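Local coordinates for protein member of DUF4221 family (Bacteroides vulgatus, PDB 3S9J) that is of unknown function but folds as a six-bladed beta-propeller with bound sodium ions, at residues 24-29 / 328-333; 41-46 / 52-57; 13-18 / 340-345. One frame throughout, in Å; residues are numbered along the deposited sequence. Where two conformers were deposited one is given.

Interaction 3 lies within the blade that closes the propeller, where strand 8-19 joins strands 354-364, 337-341 and 327-334; interaction 1 sets that blade's border strand against the loop leading to the next, and interaction 2 lies within this neighbouring blade. Interaction 2 is the core contact, a paired hairpin with F44 and F57 on one face. Interaction 1 is partly buried: one selenomethionine packs on a loop, and that loop in turn bonds to the hairpin through S28 with E45 and Y25 with N46. Interaction 3 is small, polar and at the surface. A backbone bond between M330 and S341 links interactions 1 and 3, and both touch the same formic acid.

Interaction 1: 24-29 / 328-333; sequences TYYLSK and YKMSFV. With NA (sodium ion), chain C; FMT (formic acid), chain K.
The selenomethionine side chain of M330 reaches over to the backbone of Y26, L27 and S28 and carries most of the contact. Its SE atom lies 3.6 Å from S28 N, and its CE methyl comes within 3.3 Å of Y26 O. A nearly extended second torsion carries SE out to the loop, and a bend at the last one (chi3 -67°) turns CE toward Y26. A long, unbranched selenoether chain suits this place, since it can follow an irregular backbone without needing a polar partner. L27, in the conformer given, adds an apolar touch from CD1. The contact sits where the beta-propeller closes: M330 lies at a corner of the closing blade's border strand 327-334, just before 331-333, and 24-29 is in the loop that leaves strand 8-19 at the other border for the next blade. Within this loop T24 O binds a sodium ion together with D21 O and N353 OD1. Away from the selenium the fit is looser. A water donates to both S28 O and K329 O, bridging backbones that do not bond directly. The Y26 ring meets CE only at its edge, with CD1 4.3 Å away, while its hydroxyl donates to a formic acid, probably from the crystallisation liquor (OH to O2, 2.7 Å). With an alanine at Y26, the CE methyl would probably lose an apolar neighbour and the formic acid this donor.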
# COMPACT_ATOMS: atom_id res chain seq x y z
N THR A 24 20.28 8.11 -3.29
CA THR A 24 19.03 7.33 -3.31
C THR A 24 19.05 6.34 -2.17
O THR A 24 19.89 5.46 -2.15
CB THR A 24 18.84 6.57 -4.65
OG1 THR A 24 19.14 7.48 -5.73
CG2 THR A 24 17.37 6.05 -4.75
N TYR A 25 18.10 6.45 -1.24
CA TYR A 25 18.02 5.48 -0.15
C TYR A 25 17.26 4.27 -0.63
O TYR A 25 16.35 4.37 -1.48
CB TYR A 25 17.33 6.09 1.06
CG TYR A 25 17.44 5.27 2.31
CD1 TYR A 25 18.68 4.96 2.85
CD2 TYR A 25 16.31 4.77 2.94
CE1 TYR A 25 18.78 4.18 4.01
CE2 TYR A 25 16.40 4.02 4.11
CZ TYR A 25 17.65 3.76 4.63
OH TYR A 25 17.79 3.00 5.75
N TYR A 26 17.61 3.09 -0.10
CA TYR A 26 17.07 1.83 -0.67
C TYR A 26 15.60 1.60 -0.34
O TYR A 26 14.95 0.78 -0.96
CB TYR A 26 17.88 0.59 -0.26
CG TYR A 26 17.71 0.21 1.21
CD1 TYR A 26 16.70 -0.66 1.62
CD2 TYR A 26 18.52 0.76 2.16
CE1 TYR A 26 16.51 -0.97 2.97
CE2 TYR A 26 18.35 0.43 3.52
CZ TYR A 26 17.35 -0.44 3.89
OH TYR A 26 17.20 -0.72 5.22
N LEU A 27 15.09 2.29 0.67
CA LEU A 27 13.70 2.15 1.11
C LEU A 27 12.85 3.30 0.61
O LEU A 27 13.22 4.47 0.79
CB LEU A 27 13.61 2.16 2.64
CG LEU A 27 12.20 2.13 3.22
CD1 LEU A 27 11.55 0.81 2.87
CD2 LEU A 27 12.24 2.32 4.73
N SER A 28 11.71 2.96 0.01
CA SER A 28 10.65 3.89 -0.28
C SER A 28 9.34 3.36 0.24
O SER A 28 9.08 2.17 0.12
CB SER A 28 10.49 4.07 -1.79
OG SER A 28 9.37 4.97 -2.03
N LYS A 29 8.52 4.25 0.80
CA LYS A 29 7.16 3.90 1.24
C LYS A 29 6.10 4.24 0.20
O LYS A 29 4.92 4.02 0.45
CB LYS A 29 6.81 4.59 2.56
CG LYS A 29 7.69 4.10 3.73
CD LYS A 29 7.21 4.66 5.06
CE LYS A 29 7.97 4.12 6.24
NZ LYS A 29 7.53 4.87 7.52
N TYR A 328 8.86 -7.39 2.01
CA TYR A 328 7.64 -7.46 1.21
C TYR A 328 6.84 -6.16 1.21
O TYR A 328 5.94 -6.03 0.37
CB TYR A 328 6.76 -8.66 1.60
CG TYR A 328 6.31 -8.68 3.04
CD1 TYR A 328 5.24 -7.88 3.45
CD2 TYR A 328 6.92 -9.49 3.97
CE1 TYR A 328 4.81 -7.87 4.78
CE2 TYR A 328 6.47 -9.52 5.31
CZ TYR A 328 5.43 -8.72 5.70
OH TYR A 328 4.99 -8.69 7.00
N LYS A 329 7.17 -5.23 2.08
CA LYS A 329 6.59 -3.91 2.04
C LYS A 329 7.15 -3.03 0.89
O LYS A 329 6.72 -1.88 0.73
CB LYS A 329 6.69 -3.20 3.39
CG LYS A 329 5.89 -3.97 4.45
CD LYS A 329 5.74 -3.21 5.74
CE LYS A 329 4.97 -4.01 6.75
NZ LYS A 329 4.80 -3.31 8.08
N MSE A 330 8.05 -3.62 0.09
CA MSE A 330 8.42 -3.10 -1.22
C MSE A 330 8.17 -4.17 -2.28
O MSE A 330 9.07 -4.97 -2.62
CB MSE A 330 9.86 -2.63 -1.25
CG MSE A 330 10.08 -1.26 -0.62
SE MSE A 330 11.79 -0.47 -1.08
CE MSE A 330 12.96 -1.73 -0.14
N SER A 331 6.92 -4.24 -2.73
CA SER A 331 6.50 -5.21 -3.73
C SER A 331 5.76 -4.45 -4.85
O SER A 331 5.16 -3.41 -4.58
CB SER A 331 5.57 -6.28 -3.12
OG SER A 331 6.29 -7.10 -2.22
N PHE A 332 5.84 -4.96 -6.07
CA PHE A 332 5.09 -4.41 -7.19
C PHE A 332 4.85 -5.46 -8.25
O PHE A 332 5.58 -6.45 -8.36
CB PHE A 332 5.79 -3.20 -7.80
CG PHE A 332 7.03 -3.52 -8.61
CD1 PHE A 332 8.29 -3.54 -7.99
CD2 PHE A 332 6.98 -3.74 -9.98
CE1 PHE A 332 9.44 -3.81 -8.70
CE2 PHE A 332 8.15 -4.02 -10.72
CZ PHE A 332 9.39 -4.05 -10.07
N VAL A 333 3.81 -5.25 -9.04
CA VAL A 333 3.56 -6.14 -10.19
C VAL A 333 4.13 -5.46 -11.43
O VAL A 333 3.79 -4.31 -11.73
CB VAL A 333 2.07 -6.39 -10.40
CG1 VAL A 333 1.84 -7.28 -11.68
CG2 VAL A 333 1.46 -7.04 -9.14
NA NA C . 21.79 4.89 -1.01
C FMT K . 15.60 -3.70 5.89
O1 FMT K . 15.17 -4.63 6.63
O2 FMT K . 15.45 -2.50 6.13
O HOH W 1 20.79 3.35 0.54
O HOH W 2 6.78 0.67 -0.03
O HOH W 3 21.26 7.00 0.55

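Interaction 2: 41-46 / 52-57; sequences YLHFEN and YDIVIF. With NA (sodium ion), chain D.
F57 drives the edge of its ring into the face of F44, a T-shaped pair with planes at 81° and centroids 5.3 Å apart. F57 CE2 is the atom that touches, 3.6 Å from F44 CG and so toward the rim of that ring; V55 CG1 lies over the centre of one face of F57. Flat, apolar rings suit this face, which packs against L355 of the closing blade. The strands are the two middle ones of a four-stranded antiparallel blade, and L42 with F57, F44 with V55 and N46 with D53 are the hydrogen-bonded pairs between them. On the other face, I54 CG2 makes a CH-pi contact over the H43 ring. N46 stands opposite a classic beta bulge formed by Y52 and D53, and Y52 O binds a sodium ion. The N46 and D53 side chains run alongside each other, and N46 ND2 donates nearly straight to D53 OD1 (2.8 Å), on the syn side but 29° out of the carboxylate plane. D53 reaches N46 from the position between its own N and carbonyl carbon (chi1 62°). N46 ND2 also serves Q23 O. Each D53 oxygen has a donor, the amide at OD1 and the R67 guanidinium at OD2, and the arginine in particular would probably favour the ionised form.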
# COMPACT_ATOMS: atom_id res chain seq x y z
N TYR A 41 8.41 1.28 -15.82
CA TYR A 41 9.26 1.97 -14.89
C TYR A 41 8.76 1.74 -13.46
O TYR A 41 7.61 1.35 -13.24
CB TYR A 41 9.25 3.47 -15.17
CG TYR A 41 9.79 3.83 -16.53
CD1 TYR A 41 11.13 4.02 -16.73
CD2 TYR A 41 8.93 3.98 -17.62
CE1 TYR A 41 11.65 4.30 -17.99
CE2 TYR A 41 9.43 4.28 -18.87
CZ TYR A 41 10.79 4.44 -19.04
OH TYR A 41 11.31 4.74 -20.28
N LEU A 42 9.62 2.03 -12.50
CA LEU A 42 9.22 2.13 -11.11
C LEU A 42 9.36 3.58 -10.64
O LEU A 42 10.45 4.17 -10.65
CB LEU A 42 10.05 1.14 -10.23
CG LEU A 42 9.63 0.95 -8.78
CD1 LEU A 42 8.22 0.39 -8.69
CD2 LEU A 42 10.64 0.05 -7.98
N HIS A 43 8.24 4.14 -10.22
CA HIS A 43 8.18 5.43 -9.54
C HIS A 43 8.62 5.17 -8.10
O HIS A 43 7.98 4.39 -7.40
CB HIS A 43 6.76 5.93 -9.56
CG HIS A 43 6.50 7.14 -8.71
ND1 HIS A 43 6.24 8.38 -9.25
CD2 HIS A 43 6.41 7.29 -7.36
CE1 HIS A 43 6.04 9.25 -8.28
NE2 HIS A 43 6.11 8.62 -7.12
N PHE A 44 9.67 5.81 -7.63
CA PHE A 44 10.22 5.50 -6.32
C PHE A 44 10.39 6.80 -5.56
O PHE A 44 11.32 7.55 -5.80
CB PHE A 44 11.55 4.78 -6.52
CG PHE A 44 12.25 4.31 -5.26
CD1 PHE A 44 13.11 5.15 -4.55
CD2 PHE A 44 12.13 2.99 -4.85
CE1 PHE A 44 13.82 4.67 -3.43
CE2 PHE A 44 12.85 2.52 -3.73
CZ PHE A 44 13.70 3.37 -3.05
N GLU A 45 9.46 7.08 -4.65
CA GLU A 45 9.54 8.28 -3.85
C GLU A 45 10.75 8.18 -2.95
O GLU A 45 10.86 7.24 -2.19
CB GLU A 45 8.31 8.51 -3.01
CG GLU A 45 8.35 9.83 -2.26
CD GLU A 45 7.10 10.04 -1.45
OE1 GLU A 45 6.01 10.00 -2.05
OE2 GLU A 45 7.20 10.25 -0.23
N ASN A 46 11.65 9.13 -3.02
CA ASN A 46 12.94 9.04 -2.29
C ASN A 46 12.97 10.17 -1.27
O ASN A 46 13.70 11.16 -1.41
CB ASN A 46 14.06 9.18 -3.34
CG ASN A 46 15.45 9.08 -2.77
OD1 ASN A 46 15.72 8.23 -1.90
ND2 ASN A 46 16.36 9.94 -3.26
N TYR A 52 15.09 13.99 -0.53
CA TYR A 52 13.79 14.59 -0.86
C TYR A 52 13.62 14.82 -2.36
O TYR A 52 13.73 15.94 -2.87
CB TYR A 52 13.63 15.90 -0.09
CG TYR A 52 12.21 16.36 0.14
CD1 TYR A 52 11.38 15.68 1.01
CD2 TYR A 52 11.71 17.50 -0.49
CE1 TYR A 52 10.08 16.14 1.28
CE2 TYR A 52 10.39 17.94 -0.24
CZ TYR A 52 9.61 17.27 0.67
OH TYR A 52 8.35 17.75 0.97
N ASP A 53 13.35 13.73 -3.07
CA ASP A 53 13.05 13.74 -4.48
C ASP A 53 12.33 12.47 -4.89
O ASP A 53 11.97 11.65 -4.05
CB ASP A 53 14.31 14.02 -5.33
CG ASP A 53 15.41 12.95 -5.19
OD1 ASP A 53 15.12 11.77 -4.92
OD2 ASP A 53 16.62 13.35 -5.37
N ILE A 54 12.05 12.34 -6.18
CA ILE A 54 11.50 11.12 -6.71
C ILE A 54 12.49 10.57 -7.73
O ILE A 54 12.96 11.30 -8.62
CB ILE A 54 10.13 11.36 -7.37
CG1 ILE A 54 9.10 11.81 -6.32
CG2 ILE A 54 9.61 10.10 -8.10
CD1 ILE A 54 7.87 12.49 -6.96
N VAL A 55 12.78 9.28 -7.63
CA VAL A 55 13.61 8.60 -8.59
C VAL A 55 12.72 7.69 -9.44
O VAL A 55 11.85 7.00 -8.92
CB VAL A 55 14.69 7.79 -7.88
CG1 VAL A 55 15.45 6.85 -8.84
CG2 VAL A 55 15.64 8.74 -7.14
N ILE A 56 12.98 7.69 -10.75
CA ILE A 56 12.31 6.78 -11.63
C ILE A 56 13.32 5.74 -12.09
O ILE A 56 14.37 6.10 -12.63
CB ILE A 56 11.75 7.53 -12.88
CG1 ILE A 56 10.85 8.69 -12.48
CG2 ILE A 56 11.05 6.51 -13.84
CD1 ILE A 56 9.63 8.32 -11.62
N PHE A 57 13.04 4.47 -11.82
CA PHE A 57 13.90 3.39 -12.25
C PHE A 57 13.42 2.76 -13.55
O PHE A 57 12.24 2.49 -13.70
CB PHE A 57 13.97 2.28 -11.21
CG PHE A 57 14.71 2.64 -9.94
CD1 PHE A 57 16.11 2.71 -9.91
CD2 PHE A 57 14.03 2.89 -8.79
CE1 PHE A 57 16.78 3.04 -8.74
CE2 PHE A 57 14.69 3.19 -7.62
CZ PHE A 57 16.06 3.25 -7.57
NA NA D . 14.80 18.03 -2.91
O HOH W 4 15.34 17.78 -5.18
O HOH W 5 16.86 17.04 -2.20
O HOH W 6 14.89 19.27 -0.72
O HOH W 7 16.17 20.07 -3.49

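Interaction 3: 13-18 / 340-345; sequences EKQLAF and ISENNL. With FMT (formic acid), chain K.
Q15 and E342 meet through their polar ends, the two side chains crossing at about a right angle. The Q15 amide plane and the E342 carboxylate plane are turned 71° apart, and Q15 NE2 stands 3.2 Å from E342 OE2. Both chains extend beyond CG, and in both CG lies anti to the residue's own carbonyl carbon (chi1 -79° in Q15, -73° in E342). This reach is consistent with strand 354-364 lying between strand 8-19 and strand 337-341. T358, on that middle strand, engages both with its hydroxyl, hydrogen-bonding Q15 NE2 and E342 OE2. Long polar residues suit the surface here, where strand 8-19, strand 354-364 and the end of strand 337-341 lie side by side. E342 OE1 takes a further bond from N347 ND2. Beyond strand 337-341 the chain leaves the sheet in an ST turn, in which S341 OG accepts from N343 N at 3.0 Å. N343, the centre of an inverse gamma turn, ties this exit to strand 354-364: OD1 accepts from V356 N and ND2 donates to K354 O. Further along, L345 N donates to O1 of the formic acid at 2.9 Å, and K300 also bonds that molecule. With the T358 hydroxyl at OE2, the N347 amide at OE1 and the Q15 amide nearby, any negative charge on E342 is probably eased by neutral dipoles.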
# COMPACT_ATOMS: atom_id res chain seq x y z
N GLU A 13 11.89 -16.48 -10.49
CA GLU A 13 12.45 -16.57 -11.82
C GLU A 13 13.72 -15.78 -12.20
O GLU A 13 14.70 -16.40 -12.65
CB GLU A 13 11.37 -16.16 -12.81
CG GLU A 13 11.75 -16.15 -14.30
CD GLU A 13 11.40 -17.42 -15.04
OE1 GLU A 13 10.88 -18.38 -14.41
OE2 GLU A 13 11.64 -17.43 -16.26
N LYS A 14 13.64 -14.45 -12.24
CA LYS A 14 14.84 -13.65 -12.32
C LYS A 14 14.88 -12.60 -11.22
O LYS A 14 13.91 -12.45 -10.47
CB LYS A 14 14.95 -13.00 -13.71
CG LYS A 14 13.68 -12.26 -14.21
CD LYS A 14 12.76 -13.12 -15.11
CE LYS A 14 11.86 -12.26 -16.04
NZ LYS A 14 11.20 -13.05 -17.16
N GLN A 15 16.01 -11.90 -11.11
CA GLN A 15 16.15 -10.79 -10.19
C GLN A 15 16.39 -9.48 -10.93
O GLN A 15 16.96 -9.46 -12.01
CB GLN A 15 17.33 -11.03 -9.27
CG GLN A 15 17.09 -11.97 -8.11
CD GLN A 15 18.08 -11.73 -6.97
OE1 GLN A 15 19.25 -11.41 -7.20
NE2 GLN A 15 17.60 -11.86 -5.74
N LEU A 16 15.93 -8.41 -10.32
CA LEU A 16 16.23 -7.05 -10.75
C LEU A 16 17.10 -6.44 -9.68
O LEU A 16 16.85 -6.62 -8.48
CB LEU A 16 14.99 -6.15 -10.85
CG LEU A 16 13.89 -6.45 -11.85
CD1 LEU A 16 12.74 -5.48 -11.56
CD2 LEU A 16 14.36 -6.37 -13.31
N ALA A 17 18.14 -5.74 -10.10
CA ALA A 17 19.04 -5.09 -9.14
C ALA A 17 19.40 -3.70 -9.63
O ALA A 17 19.94 -3.54 -10.73
CB ALA A 17 20.31 -5.93 -8.88
N PHE A 18 19.12 -2.71 -8.80
CA PHE A 18 19.43 -1.33 -9.10
C PHE A 18 20.54 -0.81 -8.18
O PHE A 18 20.32 -0.59 -6.97
CB PHE A 18 18.20 -0.43 -8.95
CG PHE A 18 17.01 -0.84 -9.76
CD1 PHE A 18 16.87 -0.43 -11.08
CD2 PHE A 18 15.98 -1.58 -9.19
CE1 PHE A 18 15.74 -0.80 -11.83
CE2 PHE A 18 14.87 -1.96 -9.92
CZ PHE A 18 14.73 -1.56 -11.24
N ILE A 340 9.16 -8.88 -5.46
CA ILE A 340 9.25 -8.70 -4.02
C ILE A 340 10.69 -8.38 -3.70
O ILE A 340 11.62 -9.12 -4.10
CB ILE A 340 8.79 -9.96 -3.24
CG1 ILE A 340 7.41 -10.42 -3.71
CG2 ILE A 340 8.81 -9.73 -1.69
CD1 ILE A 340 6.89 -11.68 -2.99
N SER A 341 10.89 -7.29 -2.96
CA SER A 341 12.25 -6.87 -2.64
C SER A 341 12.95 -7.86 -1.74
O SER A 341 12.31 -8.50 -0.86
CB SER A 341 12.25 -5.50 -1.95
OG SER A 341 13.54 -5.11 -1.51
N GLU A 342 14.27 -7.95 -1.93
CA GLU A 342 15.15 -8.72 -1.02
C GLU A 342 15.95 -7.83 -0.08
O GLU A 342 16.94 -8.28 0.50
CB GLU A 342 16.06 -9.67 -1.83
CG GLU A 342 15.26 -10.85 -2.40
CD GLU A 342 16.08 -12.11 -2.68
OE1 GLU A 342 17.20 -12.28 -2.13
OE2 GLU A 342 15.57 -12.95 -3.46
N ASN A 343 15.56 -6.57 0.08
CA ASN A 343 16.28 -5.64 0.95
C ASN A 343 15.84 -5.78 2.43
O ASN A 343 15.47 -4.81 3.06
CB ASN A 343 16.11 -4.21 0.48
CG ASN A 343 16.88 -3.95 -0.77
OD1 ASN A 343 16.44 -4.34 -1.84
ND2 ASN A 343 18.05 -3.32 -0.64
N ASN A 344 15.89 -7.02 2.91
CA ASN A 344 15.72 -7.36 4.34
C ASN A 344 17.12 -7.35 4.95
O ASN A 344 18.03 -8.02 4.44
CB ASN A 344 15.09 -8.74 4.41
CG ASN A 344 14.75 -9.18 5.83
OD1 ASN A 344 15.63 -9.16 6.69
ND2 ASN A 344 13.49 -9.59 6.06
N LEU A 345 17.28 -6.58 6.03
CA LEU A 345 18.57 -6.41 6.70
C LEU A 345 19.22 -7.75 7.10
O LEU A 345 20.44 -7.85 7.22
CB LEU A 345 18.34 -5.53 7.93
CG LEU A 345 19.54 -5.00 8.71
CD1 LEU A 345 20.42 -4.18 7.81
CD2 LEU A 345 19.07 -4.18 9.90
C FMT K . 15.60 -3.70 5.89
O1 FMT K . 15.17 -4.63 6.63
O2 FMT K . 15.45 -2.50 6.13